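PDB 4PI8: autolysin E from Staphylococcus aureus, which probably hydrolyses the glycan strands of cell-wall peptidoglycan as an endo-beta-N-acetylglucosaminidase of the lysozyme clan, and here binds a NAG-NAM disaccharide. Local coordinates for residues E13-Q18 with E40-M45; Y180-N185 with H192-D197. The protein carries 1 engineered substitution. All coordinates share one frame; numbering follows the deposited sequence. Where two conformers were deposited one is given.

How the contacts relate
From the N terminus, helix 11-18 leads through the hairpin of strands 26-29 and 32-35 to helix 38-45, and contact 1 closes that 21-residue excursion by packing the two helices together. Contact 2 follows far down the chain: helix 179-184 ends, six residues turn back, and 192-197 returns alongside before helix 200-215 begins. The two contacts are in series, neither nesting nor crossing, yet they touch in space. Gln18 NE2 hydrogen-bonds to Gln193 OE1, Tyr180 OH pairs with Met45 O, and Met45 packs on the Trp184 indole. The N-terminal helix pair is thereby tied to helix 179-184 and the sugar-binding loop that follows it.

Contact 1: E13-Q18 with E40-M45; sequences EAVSMQ and EIAKAM
Val15 and Ala42, with CA atoms 5.9 Å apart, mark where helices 13-18 and 40-45 come together, their N-to-C directions 131° apart and their axes 9.8 Å apart at closest approach. Met45 makes the largest contribution. Its CG lies between the backbone N and the carbonyl carbon (chi1 64°), and the chain runs extended to SD before a bend at chi3 (-75°) turns the methyl against helix 13-18. Met45 SD rests on Gln18 CG at 3.5 Å and on Val15 CG2 at 3.8 Å. Met45 CE sits 4.0 Å from Ala14 CB and also touches the backbone N of Val15, wedged between Ala14, Val15 and Gln18. To one side of this thioether, Val15 CG1 meets Ala42 CB at 4.0 Å; to another, Ile41 CG2 packs on Gln18 CB at 3.9 Å. Gln18 gives only its aliphatic CB and CG to the helix pair. Its chain bends at chi2, and the amide is occupied elsewhere, OE1 with Gln25 and NE2 with Gln193. Helix 179-184 covers this side through Trp184. The side-chain atoms that meet between the two helices are therefore all carbon or sulfur, held by van der Waals fit, with the Met45 methyl also lying against the backbone at Ala14 and Val15, while the polar end of Gln18 finds its bonds outside the helix pair.

Contact 2: Y180-N185 with H192-D197; sequences YQMRWN and HQYASD. With AMU (N-acetyl-beta-muramic acid), chain B; NAG (2-acetamido-2-deoxy-beta-D-glucopyranose), chain C; SO4 (sulfate ion), chain N.
Arg183 reaches residues 195-197 because CG stands anti to the backbone N (chi1 178°) and a bend at chi2 (59°) swings CD back toward them. Arg183 NE then donates to Asp197 O, 2.9 Å away and nearly straight (170° at the hydrogen); the acceptor lies in the guanidinium plane, whereas the donor stands above the carbonyl plane. Ala195 O lies 3.1 Å above one guanidinium face, and Trp184 CH2 is 3.4 Å above the opposite one, both offset toward the rim. The group is sandwiched between a carbonyl and an indole, and Gln25 OE1 takes a further bond from NH2. Gln193 extends beyond CG and lays its chain across Arg183 O, CG coming within 3.2 Å of that oxygen, while its OE1 accepts from Gln18 and Ala190. One residue before Arg183, Met182 O accepts from Tyr194 N at 2.9 Å. The Met182 and Tyr194 side chains run side by side, CE touching ring atom CD2, and the ring is also steadied by a bond from OH to Phe131 O. With the backbone thus pinned to the helix, two other backbone groups of the loop meet the sugars: Gln193 N donates to NAG O7 at 2.9 Å, and Tyr194 O accepts from AMU N2 at 2.8 Å. The acetyl methyl of AMU, C8, sits 3.6 Å above the centre of the Tyr194 ring in a CH-pi contact. Beyond them, the amides of Ser196 and Asp197 hold a sulfate, probably from the crystallisation liquor. A loop following a helix, its backbone reading the N-acetyl groups and its tyrosine face set against one acetyl methyl, forms part of the glycan-binding cleft of this lysozyme-clan glucosaminidase; the helix end supplies the second shell.

Contact 1: E13-Q18 with E40-M45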
ATOM      1  N   GLU A  13      24.517   0.326   5.674  1.00 19.38           N
ATOM      2  CA  GLU A  13      24.066   1.379   6.603  1.00 18.43           C
ATOM      3  C   GLU A  13      22.529   1.307   6.757  1.00 17.53           C
ATOM      4  O   GLU A  13      22.015   1.309   7.864  1.00 16.93           O
ATOM      5  CB  GLU A  13      24.478   2.748   6.088  1.00 20.42           C
ATOM      6  CG  GLU A  13      25.956   3.158   6.342  1.00 23.08           C
ATOM      7  CD  GLU A  13      26.447   4.286   5.463  1.00 28.97           C
ATOM      8  OE1 GLU A  13      25.795   4.797   4.509  1.00 22.46           O
ATOM      9  OE2 GLU A  13      27.646   4.657   5.683  1.00 33.31           O
ATOM     10  N   ALA A  14      21.853   1.150   5.612  1.00 16.23           N
ATOM     11  CA  ALA A  14      20.395   1.038   5.652  1.00 15.53           C
ATOM     12  C   ALA A  14      19.889  -0.181   6.418  1.00 15.51           C
ATOM     13  O   ALA A  14      18.963  -0.125   7.208  1.00 15.20           O
ATOM     14  CB  ALA A  14      19.844   1.052   4.241  1.00 16.18           C
ATOM     15  N   VAL A  15      20.562  -1.324   6.223  1.00 15.37           N
ATOM     16  CA  VAL A  15      20.201  -2.522   6.940  1.00 16.92           C
ATOM     17  C   VAL A  15      20.296  -2.308   8.450  1.00 15.71           C
ATOM     18  O   VAL A  15      19.410  -2.668   9.213  1.00 15.77           O
ATOM     19  CB  VAL A  15      21.065  -3.726   6.530  1.00 18.80           C
ATOM     20  CG1 VAL A  15      20.853  -4.884   7.492  1.00 19.66           C
ATOM     21  CG2 VAL A  15      20.802  -4.105   5.096  1.00 17.99           C
ATOM     22  N   SER A  16      21.404  -1.695   8.894  1.00 16.90           N
ATOM     23  CA  SER A  16      21.587  -1.462  10.333  0.50 17.77           C
ATOM     24  C   SER A  16      20.456  -0.600  10.905  1.00 15.95           C
ATOM     25  O   SER A  16      19.983  -0.789  11.998  1.00 16.80           O
ATOM     26  CB  SER A  16      22.917  -0.777  10.600  0.50 19.93           C
ATOM     27  OG  SER A  16      23.990  -1.645  10.314  0.50 23.14           O
ATOM     28  N   MET A  17      20.060   0.405  10.121  1.00 14.79           N
ATOM     29  CA  MET A  17      18.953   1.289  10.529  1.00 14.77           C
ATOM     30  C   MET A  17      17.624   0.506  10.631  1.00 13.60           C
ATOM     31  O   MET A  17      16.932   0.664  11.566  1.00 13.88           O
ATOM     32  CB  MET A  17      18.879   2.465   9.559  1.00 14.11           C
ATOM     33  CG  MET A  17      20.074   3.399   9.674  1.00 15.02           C
ATOM     34  SD  MET A  17      20.305   4.594   8.365  1.00 15.49           S
ATOM     35  CE  MET A  17      19.104   5.781   8.801  1.00 14.97           C
ATOM     36  N   GLN A  18      17.346  -0.349   9.619  1.00 14.21           N
ATOM     37  CA  GLN A  18      16.098  -1.146   9.606  1.00 14.33           C
ATOM     38  C   GLN A  18      16.038  -2.130  10.785  1.00 15.24           C
ATOM     39  O   GLN A  18      14.984  -2.472  11.253  1.00 15.30           O
ATOM     40  CB  GLN A  18      15.990  -1.935   8.325  1.00 14.47           C
ATOM     41  CG  GLN A  18      15.811  -1.134   7.060  1.00 14.07           C
ATOM     42  CD  GLN A  18      14.531  -0.318   6.935  1.00 12.26           C
ATOM     43  OE1 GLN A  18      13.607  -0.488   7.728  1.00 14.05           O
ATOM     44  NE2 GLN A  18      14.497   0.498   5.917  1.00 13.35           N
ATOM     45  N   GLU A  40      16.278 -12.001   8.248  1.00 21.47           N
ATOM     46  CA  GLU A  40      15.032 -11.920   7.450  1.00 20.86           C
ATOM     47  C   GLU A  40      14.815 -10.516   6.941  1.00 21.52           C
ATOM     48  O   GLU A  40      14.487 -10.317   5.785  1.00 21.41           O
ATOM     49  CB  GLU A  40      13.840 -12.404   8.258  1.00 22.29           C
ATOM     50  CG  GLU A  40      13.879 -13.935   8.432  1.00 27.28           C
ATOM     51  CD  GLU A  40      12.914 -14.427   9.462  1.00 28.16           C
ATOM     52  OE1 GLU A  40      12.504 -13.703  10.391  1.00 27.07           O
ATOM     53  OE2 GLU A  40      12.558 -15.632   9.340  1.00 31.51           O
ATOM     54  N   ILE A  41      15.052  -9.545   7.819  1.00 20.73           N
ATOM     55  CA  ILE A  41      14.916  -8.120   7.414  1.00 18.95           C
ATOM     56  C   ILE A  41      15.899  -7.822   6.316  1.00 18.19           C
ATOM     57  O   ILE A  41      15.557  -7.259   5.252  1.00 18.94           O
ATOM     58  CB  ILE A  41      15.172  -7.202   8.590  1.00 18.21           C
ATOM     59  CG1 ILE A  41      14.088  -7.306   9.612  1.00 20.09           C
ATOM     60  CG2 ILE A  41      15.310  -5.753   8.091  1.00 17.65           C
ATOM     61  CD1 ILE A  41      14.472  -6.756  10.988  1.00 20.75           C
ATOM     62  N   ALA A  42      17.179  -8.172   6.510  1.00 19.06           N
ATOM     63  CA  ALA A  42      18.176  -7.923   5.513  1.00 18.85           C
ATOM     64  C   ALA A  42      17.875  -8.571   4.159  1.00 19.49           C
ATOM     65  O   ALA A  42      18.098  -7.981   3.117  1.00 20.28           O
ATOM     66  CB  ALA A  42      19.573  -8.343   6.013  1.00 20.52           C
ATOM     67  N   LYS A  43      17.429  -9.840   4.196  1.00 21.04           N
ATOM     68  CA  LYS A  43      17.122 -10.554   2.978  1.00 23.22           C
ATOM     69  C   LYS A  43      15.975  -9.856   2.180  1.00 19.61           C
ATOM     70  O   LYS A  43      16.033  -9.674   0.968  1.00 21.75           O
ATOM     71  CB  LYS A  43      16.729 -12.014   3.313  1.00 27.03           C
ATOM     72  CG  LYS A  43      16.374 -12.824   2.071  1.00 33.33           C
ATOM     73  CD  LYS A  43      15.919 -14.247   2.360  1.00 42.72           C
ATOM     74  CE  LYS A  43      15.151 -14.757   1.148  1.00 47.43           C
ATOM     75  NZ  LYS A  43      14.856 -16.213   1.232  1.00 53.12           N
ATOM     76  N   ALA A  44      14.972  -9.469   2.953  1.00 20.35           N
ATOM     77  CA  ALA A  44      13.728  -8.877   2.412  1.00 18.75           C
ATOM     78  C   ALA A  44      13.981  -7.558   1.698  1.00 18.89           C
ATOM     79  O   ALA A  44      13.382  -7.274   0.662  1.00 21.10           O
ATOM     80  CB  ALA A  44      12.686  -8.679   3.482  1.00 19.28           C
ATOM     81  N   MET A  45      14.944  -6.774   2.197  1.00 16.84           N
ATOM     82  CA  MET A  45      15.253  -5.478   1.619  1.00 19.10           C
ATOM     83  C   MET A  45      16.305  -5.545   0.523  1.00 18.08           C
ATOM     84  O   MET A  45      16.595  -4.556  -0.164  1.00 19.49           O
ATOM     85  CB  MET A  45      15.544  -4.408   2.721  1.00 20.79           C
ATOM     86  CG  MET A  45      16.755  -4.753   3.502  1.00 19.70           C
ATOM     87  SD  MET A  45      17.032  -3.646   4.895  1.00 17.82           S
ATOM     88  CE  MET A  45      17.639  -2.230   4.025  1.00 19.07           C
TER

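Contact 2: Y180-N185 with H192-D197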
ATOM      1  N   TYR A 180       8.844  -0.500  -3.362  1.00 12.49           N
ATOM      2  CA  TYR A 180      10.107  -0.625  -2.605  1.00 11.32           C
ATOM      3  C   TYR A 180      10.381   0.625  -1.747  1.00 11.33           C
ATOM      4  O   TYR A 180      10.731   0.512  -0.596  1.00 12.01           O
ATOM      5  CB  TYR A 180      11.292  -0.882  -3.551  1.00 12.34           C
ATOM      6  CG  TYR A 180      12.547  -1.211  -2.776  1.00 12.70           C
ATOM      7  CD1 TYR A 180      12.793  -2.481  -2.308  1.00 13.08           C
ATOM      8  CD2 TYR A 180      13.474  -0.244  -2.467  1.00 14.07           C
ATOM      9  CE1 TYR A 180      13.901  -2.775  -1.541  1.00 13.85           C
ATOM     10  CE2 TYR A 180      14.583  -0.548  -1.678  1.00 14.70           C
ATOM     11  CZ  TYR A 180      14.793  -1.800  -1.244  1.00 14.89           C
ATOM     12  OH  TYR A 180      15.906  -2.084  -0.423  1.00 16.28           O
ATOM     13  N   GLN A 181      10.232   1.780  -2.377  1.00 11.34           N
ATOM     14  CA  GLN A 181      10.464   3.038  -1.656  1.00 11.52           C
ATOM     15  C   GLN A 181       9.440   3.274  -0.578  1.00 11.21           C
ATOM     16  O   GLN A 181       9.754   3.805   0.496  1.00 11.83           O
ATOM     17  CB  GLN A 181      10.531   4.244  -2.563  1.00 12.36           C
ATOM     18  CG  GLN A 181      11.691   4.221  -3.549  1.00 13.32           C
ATOM     19  CD  GLN A 181      11.557   5.301  -4.574  1.00 15.03           C
ATOM     20  OE1 GLN A 181      10.495   5.525  -5.157  1.00 15.63           O
ATOM     21  NE2 GLN A 181      12.651   6.047  -4.801  1.00 18.37           N
ATOM     22  N   MET A 182       8.175   2.932  -0.840  1.00 11.20           N
ATOM     23  CA  MET A 182       7.124   3.077   0.178  1.00 10.89           C
ATOM     24  C   MET A 182       7.449   2.202   1.378  1.00 11.17           C
ATOM     25  O   MET A 182       7.156   2.593   2.534  1.00 11.49           O
ATOM     26  CB  MET A 182       5.760   2.706  -0.416  1.00 11.74           C
ATOM     27  CG  MET A 182       5.253   3.719  -1.417  1.00 11.33           C
ATOM     28  SD  MET A 182       3.707   3.237  -2.215  1.00 12.33           S
ATOM     29  CE  MET A 182       2.551   3.512  -0.868  1.00 13.37           C
ATOM     30  N   ARG A 183       7.986   1.003   1.139  1.00 11.43           N
ATOM     31  CA  ARG A 183       8.233   0.061   2.196  1.00 12.02           C
ATOM     32  C   ARG A 183       9.544   0.308   2.972  1.00 11.80           C
ATOM     33  O   ARG A 183       9.596   0.082   4.174  1.00 12.19           O
ATOM     34  CB  ARG A 183       8.209  -1.371   1.654  1.00 12.08           C
ATOM     35  CG  ARG A 183       8.512  -2.445   2.664  1.00 12.58           C
ATOM     36  CD  ARG A 183       7.554  -2.465   3.860  1.00 12.73           C
ATOM     37  NE  ARG A 183       7.912  -3.486   4.851  1.00 12.95           N
ATOM     38  CZ  ARG A 183       8.822  -3.328   5.803  1.00 13.22           C
ATOM     39  NH1 ARG A 183       9.566  -2.232   5.857  1.00 14.10           N
ATOM     40  NH2 ARG A 183       9.015  -4.308   6.682  1.00 14.67           N
ATOM     41  N   TRP A 184      10.608   0.664   2.250  1.00 11.19           N
ATOM     42  CA  TRP A 184      11.939   0.665   2.821  1.00 11.46           C
ATOM     43  C   TRP A 184      12.594   2.062   2.795  1.00 11.60           C
ATOM     44  O   TRP A 184      13.715   2.198   3.284  1.00 13.12           O
ATOM     45  CB  TRP A 184      12.839  -0.348   2.090  1.00 12.38           C
ATOM     46  CG  TRP A 184      12.373  -1.767   2.148  1.00 12.72           C
ATOM     47  CD1 TRP A 184      11.855  -2.485   1.125  1.00 13.48           C
ATOM     48  CD2 TRP A 184      12.412  -2.638   3.279  1.00 13.24           C
ATOM     49  NE1 TRP A 184      11.518  -3.710   1.586  1.00 13.79           N
ATOM     50  CE2 TRP A 184      11.851  -3.856   2.891  1.00 13.38           C
ATOM     51  CE3 TRP A 184      12.851  -2.503   4.614  1.00 14.38           C
ATOM     52  CZ2 TRP A 184      11.732  -4.932   3.757  1.00 14.53           C
ATOM     53  CZ3 TRP A 184      12.749  -3.582   5.453  1.00 15.03           C
ATOM     54  CH2 TRP A 184      12.168  -4.785   5.007  1.00 15.77           C
ATOM     55  N   ASN A 185      11.921   3.061   2.287  1.00 11.56           N
ATOM     56  CA  ASN A 185      12.406   4.443   2.240  1.00 11.88           C
ATOM     57  C   ASN A 185      13.905   4.572   2.198  1.00 12.30           C
ATOM     58  O   ASN A 185      14.525   5.120   3.118  1.00 12.68           O
ATOM     59  CB  ASN A 185      11.805   5.232   3.408  1.00 11.80           C
ATOM     60  CG  ASN A 185      11.838   6.740   3.185  1.00 13.30           C
ATOM     61  OD1 ASN A 185      12.141   7.229   2.100  1.00 14.20           O
ATOM     62  ND2 ASN A 185      11.417   7.472   4.231  1.00 13.52           N
ATOM     63  N   HIS A 192       9.102   6.666   7.998  1.00 12.73           N
ATOM     64  CA  HIS A 192       8.011   6.877   7.049  1.00 13.19           C
ATOM     65  C   HIS A 192       7.842   5.671   6.128  1.00 13.09           C
ATOM     66  O   HIS A 192       7.731   5.861   4.885  1.00 13.59           O
ATOM     67  CB  HIS A 192       8.157   8.190   6.270  1.00 13.70           C
ATOM     68  CG  HIS A 192       6.842   8.658   5.750  1.00 14.27           C
ATOM     69  ND1 HIS A 192       6.481   8.543   4.415  1.00 14.73           N
ATOM     70  CD2 HIS A 192       5.726   9.067   6.407  1.00 16.14           C
ATOM     71  CE1 HIS A 192       5.225   8.920   4.275  1.00 15.96           C
ATOM     72  NE2 HIS A 192       4.730   9.232   5.460  1.00 17.13           N
ATOM     73  N   GLN A 193       7.696   4.515   6.706  1.00 12.44           N
ATOM     74  CA  GLN A 193       7.507   3.248   5.922  1.00 12.81           C
ATOM     75  C   GLN A 193       6.079   2.798   6.046  1.00 12.60           C
ATOM     76  O   GLN A 193       5.435   2.836   7.082  1.00 14.02           O
ATOM     77  CB  GLN A 193       8.492   2.218   6.417  1.00 13.17           C
ATOM     78  CG  GLN A 193       9.898   2.658   6.029  1.00 12.72           C
ATOM     79  CD  GLN A 193      11.101   1.797   6.405  1.00 12.52           C
ATOM     80  OE1 GLN A 193      12.182   2.125   5.942  1.00 13.02           O
ATOM     81  NE2 GLN A 193      10.935   0.810   7.227  1.00 12.88           N
ATOM     82  N   TYR A 194       5.560   2.283   4.913  1.00 11.89           N
ATOM     83  CA  TYR A 194       4.102   2.087   4.834  1.00 12.30           C
ATOM     84  C   TYR A 194       3.636   0.960   5.677  1.00 12.86           C
ATOM     85  O   TYR A 194       2.474   0.974   6.144  1.00 14.57           O
ATOM     86  CB  TYR A 194       3.695   1.892   3.359  1.00 11.95           C
ATOM     87  CG  TYR A 194       2.207   2.246   3.119  1.00 11.80           C
ATOM     88  CD1 TYR A 194       1.205   1.311   3.441  1.00 12.51           C
ATOM     89  CD2 TYR A 194       1.844   3.441   2.624  1.00 11.68           C
ATOM     90  CE1 TYR A 194      -0.120   1.680   3.324  1.00 11.73           C
ATOM     91  CE2 TYR A 194       0.487   3.802   2.508  1.00 12.31           C
ATOM     92  CZ  TYR A 194      -0.442   2.896   2.866  1.00 12.52           C
ATOM     93  OH  TYR A 194      -1.800   3.289   2.700  1.00 14.11           O
ATOM     94  N   ALA A 195       4.444  -0.088   5.843  1.00 13.31           N
ATOM     95  CA  ALA A 195       4.005  -1.279   6.500  1.00 14.68           C
ATOM     96  C   ALA A 195       5.132  -1.947   7.238  1.00 15.46           C
ATOM     97  O   ALA A 195       6.301  -1.714   6.877  1.00 15.66           O
ATOM     98  CB  ALA A 195       3.425  -2.211   5.466  1.00 15.40           C
ATOM     99  N   SER A 196       4.792  -2.775   8.248  1.00 15.37           N
ATOM    100  CA  SER A 196       5.801  -3.605   8.928  1.00 16.42           C
ATOM    101  C   SER A 196       6.038  -4.936   8.306  1.00 14.99           C
ATOM    102  O   SER A 196       7.087  -5.514   8.465  1.00 15.65           O
ATOM    103  CB  SER A 196       5.449  -3.746  10.407  0.50 18.12           C
ATOM    104  OG  SER A 196       4.258  -4.491  10.582  0.50 18.60           O
ATOM    105  N   ASP A 197       5.049  -5.458   7.554  1.00 15.05           N
ATOM    106  CA  ASP A 197       5.209  -6.742   6.904  1.00 15.58           C
ATOM    107  C   ASP A 197       6.386  -6.656   5.911  1.00 15.23           C
ATOM    108  O   ASP A 197       6.321  -5.909   4.946  1.00 13.85           O
ATOM    109  CB  ASP A 197       3.894  -7.112   6.204  1.00 17.33           C
ATOM    110  CG  ASP A 197       3.941  -8.419   5.478  1.00 18.23           C
ATOM    111  OD1 ASP A 197       4.930  -9.151   5.399  1.00 19.00           O
ATOM    112  OD2 ASP A 197       2.853  -8.663   4.868  1.00 23.38           O
TER
HETATM  113  C1  AMU B   1       2.114   0.944   9.469  1.00 17.17           C
HETATM  114  C2  AMU B   1       1.799   2.407   9.352  1.00 15.82           C
HETATM  115  C3  AMU B   1       3.070   3.240   9.582  1.00 15.15           C
HETATM  116  C4  AMU B   1       3.689   2.821  10.936  1.00 16.34           C
HETATM  117  C5  AMU B   1       3.797   1.325  11.007  1.00 17.36           C
HETATM  118  C6  AMU B   1       4.372   0.868  12.350  1.00 20.32           C
HETATM  119  C7  AMU B   1       0.311   3.633   7.764  1.00 17.75           C
HETATM  120  C8  AMU B   1       0.042   3.890   6.296  1.00 16.92           C
HETATM  121  C9  AMU B   1       3.269   5.318   8.378  1.00 16.20           C
HETATM  122  C10 AMU B   1       2.370   6.453   8.072  1.00 18.61           C
HETATM  123  C11 AMU B   1       4.706   5.784   8.599  1.00 15.74           C
HETATM  124  O1  AMU B   1       0.946   0.154   9.310  1.00 19.05           O
HETATM  125  O3  AMU B   1       2.806   4.639   9.549  1.00 15.06           O
HETATM  126  O4  AMU B   1       4.962   3.487  10.977  1.00 16.45           O
HETATM  127  O5  AMU B   1       2.536   0.731  10.821  1.00 18.33           O
HETATM  128  O6  AMU B   1       4.662  -0.534  12.379  1.00 26.13           O
HETATM  129  O7  AMU B   1      -0.388   4.119   8.627  1.00 17.14           O
HETATM  130  O10 AMU B   1       2.253   6.864   6.880  1.00 17.97           O
HETATM  131  O11 AMU B   1       1.753   7.042   9.049  1.00 20.01           O
HETATM  132  N2  AMU B   1       1.273   2.753   8.007  1.00 16.19           N
HETATM  133  C1  NAG C   2       5.220   4.160  12.196  1.00 16.81           C
HETATM  134  C2  NAG C   2       6.666   4.642  12.025  1.00 16.98           C
HETATM  135  C3  NAG C   2       7.068   5.417  13.291  1.00 17.44           C
HETATM  136  C4  NAG C   2       6.033   6.475  13.527  1.00 21.18           C
HETATM  137  C5  NAG C   2       4.617   5.924  13.566  1.00 21.14           C
HETATM  138  C6  NAG C   2       3.647   7.068  13.579  1.00 26.61           C
HETATM  139  C7  NAG C   2       8.272   3.449  10.525  1.00 16.95           C
HETATM  140  C8  NAG C   2       9.252   2.345  10.428  1.00 15.67           C
HETATM  141  N2  NAG C   2       7.654   3.607  11.709  1.00 15.62           N
HETATM  142  O3  NAG C   2       8.328   6.029  13.064  1.00 17.93           O
HETATM  143  O4  NAG C   2       6.260   7.057  14.808  1.00 23.82           O
HETATM  144  O5  NAG C   2       4.342   5.248  12.339  1.00 19.42           O
HETATM  145  O6  NAG C   2       2.382   6.439  13.793  1.00 27.22           O
HETATM  146  O7  NAG C   2       8.031   4.197   9.570  1.00 16.19           O
HETATM  147  S   SO4 N 314       1.283  -3.469   8.532  0.70 22.71           S
HETATM  148  O1  SO4 N 314       0.303  -2.992   7.514  0.70 26.62           O
HETATM  149  O2  SO4 N 314       1.949  -2.331   9.107  0.70 19.29           O
HETATM  150  O3  SO4 N 314       2.129  -4.549   7.944  0.70 18.61           O
HETATM  151  O4  SO4 N 314       0.520  -4.078   9.696  0.70 24.32           O